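Local atomic coordinates of carbonic anhydrase (Geobacillus kaustophilus, PDB entry 3VNP), a protein that catalyses the reversible hydration of carbon dioxide to hydrogencarbonate and a proton, working as a homotrimer with magnesium or zinc in its active site. Residues 27-32 and 41-46; 37-42 and 58-63; 50-55 and 72-77. All coordinates share one frame; numbering follows the deposited sequence.

Contact 1 (27-32 and 41-46)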
loop_
_atom_site.group_PDB
_atom_site.type_symbol
_atom_site.label_atom_id
_atom_site.label_comp_id
_atom_site.label_asym_id
_atom_site.label_seq_id
_atom_site.Cartn_x
_atom_site.Cartn_y
_atom_site.Cartn_z
ATOM N N GLY A 27 -3.867 -18.470 -9.463
ATOM C CA GLY A 27 -4.082 -19.771 -8.857
ATOM C C GLY A 27 -5.381 -20.156 -8.178
ATOM O O GLY A 27 -6.480 -19.835 -8.620
ATOM N N ASP A 28 -5.221 -20.869 -7.076
ATOM C CA ASP A 28 -6.326 -21.395 -6.298
ATOM C C ASP A 28 -7.177 -20.352 -5.582
ATOM O O ASP A 28 -7.124 -20.238 -4.356
ATOM C CB ASP A 28 -5.769 -22.391 -5.278
ATOM C CG ASP A 28 -6.814 -23.356 -4.778
ATOM O OD1 ASP A 28 -8.016 -23.022 -4.855
ATOM O OD2 ASP A 28 -6.431 -24.447 -4.299
ATOM N N VAL A 29 -7.975 -19.608 -6.340
ATOM C CA VAL A 29 -8.840 -18.581 -5.756
ATOM C C VAL A 29 -10.297 -18.763 -6.199
ATOM O O VAL A 29 -10.577 -19.099 -7.355
ATOM C CB VAL A 29 -8.376 -17.155 -6.164
ATOM C CG1 VAL A 29 -9.294 -16.116 -5.564
ATOM C CG2 VAL A 29 -6.948 -16.922 -5.711
ATOM N N VAL A 30 -11.225 -18.549 -5.272
ATOM C CA VAL A 30 -12.642 -18.671 -5.586
ATOM C C VAL A 30 -13.337 -17.403 -5.107
ATOM O O VAL A 30 -13.266 -17.065 -3.927
ATOM C CB VAL A 30 -13.279 -19.903 -4.884
ATOM C CG1 VAL A 30 -14.760 -19.970 -5.188
ATOM C CG2 VAL A 30 -12.599 -21.173 -5.353
ATOM N N ILE A 31 -14.000 -16.705 -6.028
ATOM C CA ILE A 31 -14.700 -15.472 -5.687
ATOM C C ILE A 31 -16.208 -15.590 -5.916
ATOM O O ILE A 31 -16.659 -15.972 -6.998
ATOM C CB ILE A 31 -14.119 -14.281 -6.487
ATOM C CG1 ILE A 31 -12.678 -14.019 -6.029
ATOM C CG2 ILE A 31 -14.966 -13.037 -6.277
ATOM C CD1 ILE A 31 -11.874 -13.137 -6.966
ATOM N N GLY A 32 -16.972 -15.239 -4.883
ATOM C CA GLY A 32 -18.422 -15.325 -4.929
ATOM C C GLY A 32 -19.178 -14.278 -5.718
ATOM O O GLY A 32 -18.601 -13.362 -6.306
ATOM N N THR A 41 -5.731 -4.195 -6.338
ATOM C CA THR A 41 -5.652 -5.274 -5.363
ATOM C C THR A 41 -4.954 -6.491 -5.966
ATOM O O THR A 41 -5.106 -6.779 -7.152
ATOM C CB THR A 41 -7.057 -5.673 -4.873
ATOM O OG1 THR A 41 -7.531 -4.672 -3.967
ATOM C CG2 THR A 41 -7.031 -7.021 -4.177
ATOM N N VAL A 42 -4.179 -7.189 -5.144
ATOM C CA VAL A 42 -3.464 -8.382 -5.588
ATOM C C VAL A 42 -3.891 -9.600 -4.769
ATOM O O VAL A 42 -3.814 -9.590 -3.539
ATOM C CB VAL A 42 -1.930 -8.208 -5.449
ATOM C CG1 VAL A 42 -1.214 -9.511 -5.796
ATOM C CG2 VAL A 42 -1.456 -7.095 -6.353
ATOM N N ILE A 43 -4.337 -10.647 -5.457
ATOM C CA ILE A 43 -4.771 -11.878 -4.803
ATOM C C ILE A 43 -4.005 -13.066 -5.390
ATOM O O ILE A 43 -4.440 -13.661 -6.379
ATOM C CB ILE A 43 -6.284 -12.118 -5.015
ATOM C CG1 ILE A 43 -7.084 -10.903 -4.539
ATOM C CG2 ILE A 43 -6.729 -13.355 -4.244
ATOM C CD1 ILE A 43 -8.574 -11.009 -4.782
ATOM N N ARG A 44 -2.867 -13.406 -4.789
ATOM C CA ARG A 44 -2.061 -14.525 -5.271
ATOM C C ARG A 44 -2.372 -15.828 -4.531
ATOM O O ARG A 44 -2.055 -15.973 -3.355
ATOM C CB ARG A 44 -0.557 -14.208 -5.150
ATOM C CG ARG A 44 -0.007 -13.319 -6.258
ATOM C CD ARG A 44 1.498 -13.491 -6.441
ATOM N NE ARG A 44 2.253 -12.952 -5.317
ATOM C CZ ARG A 44 3.118 -13.655 -4.591
ATOM N NH1 ARG A 44 3.343 -14.931 -4.872
ATOM N NH2 ARG A 44 3.755 -13.084 -3.577
ATOM N N GLY A 45 -2.992 -16.775 -5.228
ATOM C CA GLY A 45 -3.320 -18.048 -4.604
ATOM C C GLY A 45 -2.319 -19.109 -5.001
ATOM O O GLY A 45 -2.657 -20.107 -5.632
ATOM N N ASP A 46 -1.071 -18.904 -4.622
ATOM C CA ASP A 46 -0.053 -19.859 -5.006
ATOM C C ASP A 46 0.623 -20.568 -3.840
ATOM O O ASP A 46 1.598 -21.286 -4.039
ATOM C CB ASP A 46 0.971 -19.161 -5.909
ATOM C CG ASP A 46 1.545 -17.912 -5.271
ATOM O OD1 ASP A 46 2.027 -17.030 -6.011
ATOM O OD2 ASP A 46 1.516 -17.818 -4.024
#
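Val-29 and Ile-43 carry the apolar part of this contact, their side chains crossing at about a right angle. With CG1 anti to the backbone N (chi1 179°), Val-29 presents both methyls to Ile-43 CG2, CG2 lying nearest at 3.9 Å. Val-29 CG2 also rests on the CA of Gly-45, 4.0 Å away. Farther along, the tips of Ile-31 and Ile-43 just meet, CD1 to CD1 at 4.5 Å. Beta-branched residues suit the inside of a left-handed parallel beta-helix, the fold of gamma-class carbonic anhydrases, whose sheets holding strands 29-31 and 42-45 face each other across the interior. At the corner Gly-27 pairs with Gly-45 in a parallel bridge, and Asp-28 N donates to Gly-45 O at 3.0 Å, bent at the hydrogen (140°). The same oxygen receives a CA-H...O contact from Gly-27 CA at 3.5 Å. Glycine fits both places, since a CB on Gly-27 would run into Gly-45 O and one on Gly-45 into Val-29 CG2. Arg-44 faces the other way; its NH1 forms a salt bridge with Asp-46 OD1 (2.7 Å), and NH2 one with Asp-60 of the second subunit, while Asp-46 OD2 hydrogen-bonds to the metal ligand His-65.

Contact 2 (37-42 and 58-63)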
loop_
_atom_site.group_PDB
_atom_site.type_symbol
_atom_site.label_atom_id
_atom_site.label_comp_id
_atom_site.label_asym_id
_atom_site.label_seq_id
_atom_site.Cartn_x
_atom_site.Cartn_y
_atom_site.Cartn_z
ATOM N N ILE A 37 -13.767 -6.600 -6.157
ATOM C CA ILE A 37 -12.338 -6.542 -5.866
ATOM C C ILE A 37 -11.901 -5.215 -6.503
ATOM O O ILE A 37 -11.914 -5.064 -7.732
ATOM C CB ILE A 37 -11.597 -7.734 -6.524
ATOM C CG1 ILE A 37 -12.334 -9.048 -6.218
ATOM C CG2 ILE A 37 -10.155 -7.796 -6.040
ATOM C CD1 ILE A 37 -12.402 -9.422 -4.755
ATOM N N TRP A 38 -11.518 -4.250 -5.677
ATOM C CA TRP A 38 -11.158 -2.941 -6.203
ATOM C C TRP A 38 -9.742 -2.721 -6.717
ATOM O O TRP A 38 -8.844 -3.544 -6.523
ATOM C CB TRP A 38 -11.556 -1.873 -5.183
ATOM C CG TRP A 38 -13.024 -1.951 -4.915
ATOM C CD1 TRP A 38 -13.663 -2.850 -4.104
ATOM C CD2 TRP A 38 -14.055 -1.198 -5.564
ATOM N NE1 TRP A 38 -15.024 -2.707 -4.214
ATOM C CE2 TRP A 38 -15.293 -1.701 -5.106
ATOM C CE3 TRP A 38 -14.053 -0.149 -6.499
ATOM C CZ2 TRP A 38 -16.520 -1.194 -5.548
ATOM C CZ3 TRP A 38 -15.268 0.353 -6.937
ATOM C CH2 TRP A 38 -16.487 -0.171 -6.460
ATOM N N PHE A 39 -9.580 -1.592 -7.395
ATOM C CA PHE A 39 -8.334 -1.188 -8.032
ATOM C C PHE A 39 -7.009 -1.559 -7.370
ATOM O O PHE A 39 -6.815 -1.363 -6.169
ATOM C CB PHE A 39 -8.386 0.325 -8.304
ATOM C CG PHE A 39 -9.526 0.731 -9.200
ATOM C CD1 PHE A 39 -9.494 0.448 -10.560
ATOM C CD2 PHE A 39 -10.680 1.301 -8.663
ATOM C CE1 PHE A 39 -10.594 0.714 -11.373
ATOM C CE2 PHE A 39 -11.780 1.568 -9.462
ATOM C CZ PHE A 39 -11.741 1.272 -10.821
ATOM N N ASN A 40 -6.107 -2.102 -8.185
ATOM C CA ASN A 40 -4.760 -2.486 -7.770
ATOM C C ASN A 40 -4.624 -3.590 -6.741
ATOM O O ASN A 40 -3.517 -3.891 -6.306
ATOM C CB ASN A 40 -4.005 -1.260 -7.271
ATOM C CG ASN A 40 -3.875 -0.200 -8.331
ATOM O OD1 ASN A 40 -3.119 -0.348 -9.291
ATOM N ND2 ASN A 40 -4.626 0.874 -8.175
ATOM N N THR A 41 -5.731 -4.195 -6.338
ATOM C CA THR A 41 -5.652 -5.274 -5.363
ATOM C C THR A 41 -4.954 -6.491 -5.966
ATOM O O THR A 41 -5.106 -6.779 -7.152
ATOM C CB THR A 41 -7.057 -5.673 -4.873
ATOM O OG1 THR A 41 -7.531 -4.672 -3.967
ATOM C CG2 THR A 41 -7.031 -7.021 -4.177
ATOM N N VAL A 42 -4.179 -7.189 -5.144
ATOM C CA VAL A 42 -3.464 -8.382 -5.588
ATOM C C VAL A 42 -3.891 -9.600 -4.769
ATOM O O VAL A 42 -3.814 -9.590 -3.539
ATOM C CB VAL A 42 -1.930 -8.208 -5.449
ATOM C CG1 VAL A 42 -1.214 -9.511 -5.796
ATOM C CG2 VAL A 42 -1.456 -7.095 -6.353
ATOM N N ILE A 58 -13.421 -6.053 -1.330
ATOM C CA ILE A 58 -12.012 -5.975 -0.985
ATOM C C ILE A 58 -11.515 -4.697 -1.653
ATOM O O ILE A 58 -11.238 -4.668 -2.853
ATOM C CB ILE A 58 -11.266 -7.215 -1.504
ATOM C CG1 ILE A 58 -11.769 -8.446 -0.743
ATOM C CG2 ILE A 58 -9.760 -7.052 -1.325
ATOM C CD1 ILE A 58 -11.173 -9.743 -1.212
ATOM N N GLN A 59 -11.425 -3.636 -0.861
ATOM C CA GLN A 59 -11.032 -2.330 -1.365
ATOM C C GLN A 59 -9.613 -2.149 -1.902
ATOM O O GLN A 59 -8.732 -2.986 -1.701
ATOM C CB GLN A 59 -11.370 -1.266 -0.312
ATOM C CG GLN A 59 -12.880 -1.030 -0.204
ATOM C CD GLN A 59 -13.276 -0.194 0.993
ATOM O OE1 GLN A 59 -12.721 0.881 1.228
ATOM N NE2 GLN A 59 -14.249 -0.682 1.759
ATOM N N ASP A 60 -9.449 -1.035 -2.611
ATOM C CA ASP A 60 -8.228 -0.606 -3.291
ATOM C C ASP A 60 -6.876 -0.904 -2.666
ATOM O O ASP A 60 -6.668 -0.700 -1.472
ATOM C CB ASP A 60 -8.332 0.893 -3.551
ATOM C CG ASP A 60 -9.719 1.296 -4.026
ATOM O OD1 ASP A 60 -10.005 1.210 -5.247
ATOM O OD2 ASP A 60 -10.535 1.681 -3.165
ATOM N N ASN A 61 -5.957 -1.380 -3.500
ATOM C CA ASN A 61 -4.593 -1.680 -3.081
ATOM C C ASN A 61 -4.396 -2.701 -1.976
ATOM O O ASN A 61 -3.454 -2.582 -1.195
ATOM C CB ASN A 61 -3.894 -0.391 -2.660
ATOM C CG ASN A 61 -3.560 0.485 -3.828
ATOM O OD1 ASN A 61 -2.688 0.153 -4.635
ATOM N ND2 ASN A 61 -4.252 1.615 -3.939
ATOM N N SER A 62 -5.260 -3.704 -1.888
ATOM C CA SER A 62 -5.075 -4.704 -0.847
ATOM C C SER A 62 -4.217 -5.863 -1.342
ATOM O O SER A 62 -4.042 -6.066 -2.550
ATOM C CB SER A 62 -6.419 -5.230 -0.364
ATOM O OG SER A 62 -7.164 -4.183 0.221
ATOM N N ILE A 63 -3.668 -6.614 -0.400
ATOM C CA ILE A 63 -2.848 -7.757 -0.745
ATOM C C ILE A 63 -3.380 -8.989 -0.021
ATOM O O ILE A 63 -3.463 -9.014 1.212
ATOM C CB ILE A 63 -1.374 -7.557 -0.330
ATOM C CG1 ILE A 63 -0.879 -6.174 -0.762
ATOM C CG2 ILE A 63 -0.515 -8.648 -0.958
ATOM C CD1 ILE A 63 -0.992 -5.913 -2.255
#
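The Phe-39 ring and the Asp-60 carboxylate lie side by side and nearly coplanar, 4° apart, with Asp-60 OD1 at the ring edge, 3.5 Å from Phe-39 CD2. At the Trp-38 ring edge, CD1 lies 3.3 Å from Ile-58 O; Phe-18 and Tyr-166 meet this indole edge-to-face, and Arg-44 of the third subunit adds a cation-pi contact. Asp-60 also forms a salt bridge with that arginine, and its OD2 a weak hydrogen bond with magnesium-binding His-82. The Asn-40 and Asn-61 amides run nearly parallel. Such side-by-side repetition marks successive coils of a left-handed beta-helix, here at a corner where a type II turn, Trp-38 to Thr-41, joins two sheets. Backbone bonds join the coils: Trp-38 N to Ile-58 O, Asn-61 N to Phe-39 O (2.8 Å) and Val-42 N to Ser-62 O. Thr-41 bridges turn and neighbour, OG1 donating to Trp-38 O at 3.1 Å and accepting from Ser-62 N at 3.2 Å, while CG2 touches Ile-58 CG2. A valine here would probably leave Ser-62 N without its acceptor and the turn held by its backbone bond alone. Ile-37 CD1 packs on Ile-58 CD1 at 3.8 Å toward the interior; past the corner, Ile-63 CD1 lies beside Val-42 CB, facing Asn-40 and Asn-61 of the second subunit. Ser-62 likewise serves its own turn, OG donating to Gln-59 O at 2.8 Å.

Contact 3 (50-55 and 72-77)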
loop_
_atom_site.group_PDB
_atom_site.type_symbol
_atom_site.label_atom_id
_atom_site.label_comp_id
_atom_site.label_asym_id
_atom_site.label_seq_id
_atom_site.Cartn_x
_atom_site.Cartn_y
_atom_site.Cartn_z
ATOM N N THR A 50 -7.631 -20.064 -1.327
ATOM C CA THR A 50 -8.193 -18.762 -0.983
ATOM C C THR A 50 -9.654 -18.799 -1.387
ATOM O O THR A 50 -9.972 -19.034 -2.550
ATOM C CB THR A 50 -7.516 -17.599 -1.743
ATOM O OG1 THR A 50 -6.112 -17.595 -1.473
ATOM C CG2 THR A 50 -8.109 -16.268 -1.306
ATOM N N VAL A 51 -10.542 -18.571 -0.429
ATOM C CA VAL A 51 -11.970 -18.581 -0.701
ATOM C C VAL A 51 -12.600 -17.260 -0.261
ATOM O O VAL A 51 -12.430 -16.828 0.882
ATOM C CB VAL A 51 -12.653 -19.752 0.029
ATOM C CG1 VAL A 51 -14.107 -19.851 -0.374
ATOM C CG2 VAL A 51 -11.936 -21.040 -0.303
ATOM N N ILE A 52 -13.324 -16.625 -1.177
ATOM C CA ILE A 52 -13.976 -15.350 -0.914
ATOM C C ILE A 52 -15.475 -15.479 -1.146
ATOM O O ILE A 52 -15.916 -15.749 -2.255
ATOM C CB ILE A 52 -13.403 -14.247 -1.835
ATOM C CG1 ILE A 52 -11.890 -14.136 -1.619
ATOM C CG2 ILE A 52 -14.086 -12.916 -1.547
ATOM C CD1 ILE A 52 -11.197 -13.204 -2.575
ATOM N N GLY A 53 -16.252 -15.267 -0.088
ATOM C CA GLY A 53 -17.694 -15.393 -0.161
ATOM C C GLY A 53 -18.400 -14.500 -1.155
ATOM O O GLY A 53 -17.787 -13.982 -2.093
ATOM N N ASN A 54 -19.704 -14.329 -0.930
ATOM C CA ASN A 54 -20.569 -13.512 -1.774
ATOM C C ASN A 54 -20.786 -12.140 -1.139
ATOM O O ASN A 54 -20.672 -11.987 0.072
ATOM C CB ASN A 54 -21.926 -14.213 -1.959
ATOM C CG ASN A 54 -21.784 -15.640 -2.479
ATOM O OD1 ASN A 54 -21.452 -15.860 -3.643
ATOM N ND2 ASN A 54 -22.019 -16.614 -1.612
ATOM N N ARG A 55 -21.092 -11.148 -1.971
ATOM C CA ARG A 55 -21.344 -9.787 -1.514
ATOM C C ARG A 55 -20.218 -9.197 -0.676
ATOM O O ARG A 55 -20.452 -8.345 0.184
ATOM C CB ARG A 55 -22.634 -9.739 -0.708
ATOM C CG ARG A 55 -23.774 -10.488 -1.337
ATOM C CD ARG A 55 -25.059 -10.176 -0.615
ATOM N NE ARG A 55 -25.651 -8.931 -1.090
ATOM C CZ ARG A 55 -26.082 -7.955 -0.295
ATOM N NH1 ARG A 55 -25.975 -8.080 1.026
ATOM N NH2 ARG A 55 -26.633 -6.863 -0.818
ATOM N N LEU A 72 -6.884 -18.993 3.128
ATOM C CA LEU A 72 -7.354 -17.634 3.347
ATOM C C LEU A 72 -8.865 -17.669 3.094
ATOM O O LEU A 72 -9.306 -17.813 1.954
ATOM C CB LEU A 72 -6.667 -16.672 2.366
ATOM C CG LEU A 72 -7.116 -15.205 2.379
ATOM C CD1 LEU A 72 -6.881 -14.602 3.757
ATOM C CD2 LEU A 72 -6.353 -14.420 1.325
ATOM N N ILE A 73 -9.650 -17.557 4.159
ATOM C CA ILE A 73 -11.106 -17.591 4.032
ATOM C C ILE A 73 -11.758 -16.255 4.371
ATOM O O ILE A 73 -11.545 -15.705 5.449
ATOM C CB ILE A 73 -11.748 -18.679 4.960
ATOM C CG1 ILE A 73 -11.429 -20.088 4.452
ATOM C CG2 ILE A 73 -13.262 -18.498 5.018
ATOM C CD1 ILE A 73 -10.036 -20.519 4.725
ATOM N N ILE A 74 -12.567 -15.746 3.450
ATOM C CA ILE A 74 -13.275 -14.488 3.653
ATOM C C ILE A 74 -14.750 -14.764 3.383
ATOM O O ILE A 74 -15.174 -14.789 2.230
ATOM C CB ILE A 74 -12.786 -13.404 2.672
ATOM C CG1 ILE A 74 -11.278 -13.196 2.827
ATOM C CG2 ILE A 74 -13.546 -12.106 2.916
ATOM C CD1 ILE A 74 -10.702 -12.165 1.885
ATOM N N GLU A 75 -15.531 -14.959 4.440
ATOM C CA GLU A 75 -16.955 -15.270 4.292
ATOM C C GLU A 75 -17.823 -14.149 3.722
ATOM O O GLU A 75 -17.362 -13.028 3.502
ATOM C CB GLU A 75 -17.530 -15.745 5.630
ATOM C CG GLU A 75 -16.780 -16.933 6.215
ATOM C CD GLU A 75 -17.472 -17.537 7.424
ATOM O OE1 GLU A 75 -18.110 -16.784 8.191
ATOM O OE2 GLU A 75 -17.365 -18.766 7.618
ATOM N N ASP A 76 -19.093 -14.467 3.490
ATOM C CA ASP A 76 -20.040 -13.519 2.916
ATOM C C ASP A 76 -20.188 -12.193 3.653
ATOM O O ASP A 76 -20.019 -12.116 4.868
ATOM C CB ASP A 76 -21.409 -14.180 2.792
ATOM C CG ASP A 76 -21.471 -15.194 1.667
ATOM O OD1 ASP A 76 -20.544 -16.025 1.537
ATOM O OD2 ASP A 76 -22.465 -15.163 0.912
ATOM N N GLY A 77 -20.495 -11.151 2.888
ATOM C CA GLY A 77 -20.704 -9.822 3.440
ATOM C C GLY A 77 -19.544 -9.077 4.080
ATOM O O GLY A 77 -19.743 -7.998 4.637
#
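Asn-54 and Asp-76 both hold CG anti to the carbonyl carbon (chi1 -54° and -74°), which sets their side chains next to each other, pointing the same way. Their amide and carboxylate planes are nevertheless steeply inclined, 72° apart, and the two carboxylate oxygens are used differently. Asp-76 OD2 takes a hydrogen bond from Asn-54 ND2 at 2.9 Å, met on its syn side and close to the amide plane. Asp-76 OD1 is approached from above the carboxylate plane by the backbone N of Asn-54, at 3.1 Å. Asparagine suits its place by having a polar group for either neighbour: ND2 serves Asp-76, while OD1 accepts from Glu-33 N on the preceding coil. Gly-53 leaves room for the carboxylate, since a CB there would collide with Asp-76 OD1; Gly-77 turns with a positive phi and gives its N to Asn-54 O.

Upstream, strands 50-52 and 72-74 pair in parallel within one sheet of the left-handed beta-helix. Val-51 N binds Leu-72 O, Ile-74 N binds Val-51 O, and Gly-53 N closes the set on Ile-74 O at 2.6 Å. Toward the buried interior, Thr-50 CG2 packs on Leu-72 CD2 at 3.7 Å and Ile-52 CG1 on Ile-74 CD1 at 4.2 Å, methyl-bearing side chains filling equivalent positions of consecutive coils, Thr-50 joining in through its methyl. Val-51 and Ile-73 occupy the opposite, more exposed face. The contact thus passes from a largely apolar interior row to a polar turn, where two N-H donors of one asparagine, one on each oxygen, would probably stabilise Asp-76 as a carboxylate and restrain its rotation.

All three contacts lie in neighbouring coils of one left-handed beta-helix, their centres 11 to 14 Å apart. Contact 1 spans the interior between two sheets; contacts 2 and 3 join successive coils, at a corner and within a sheet. Along the chain, contacts 1 and 2 share Thr-41 and Val-42, contact 1 closes before contact 3 opens, and the segments of contacts 2 and 3 alternate. Strands 29-31 and 49-52 are sheet neighbours linking contacts 1 and 3. Inside, Ile-43 CD1 reaches Ile-37 CG2, and Ile-58 CD1 meets the CD1 atoms of Ile-52 and Ile-74, making one continuous core. Contacts 1 and 2 also touch other subunits, which contact 3 does not, while all three come near metal-binding histidines.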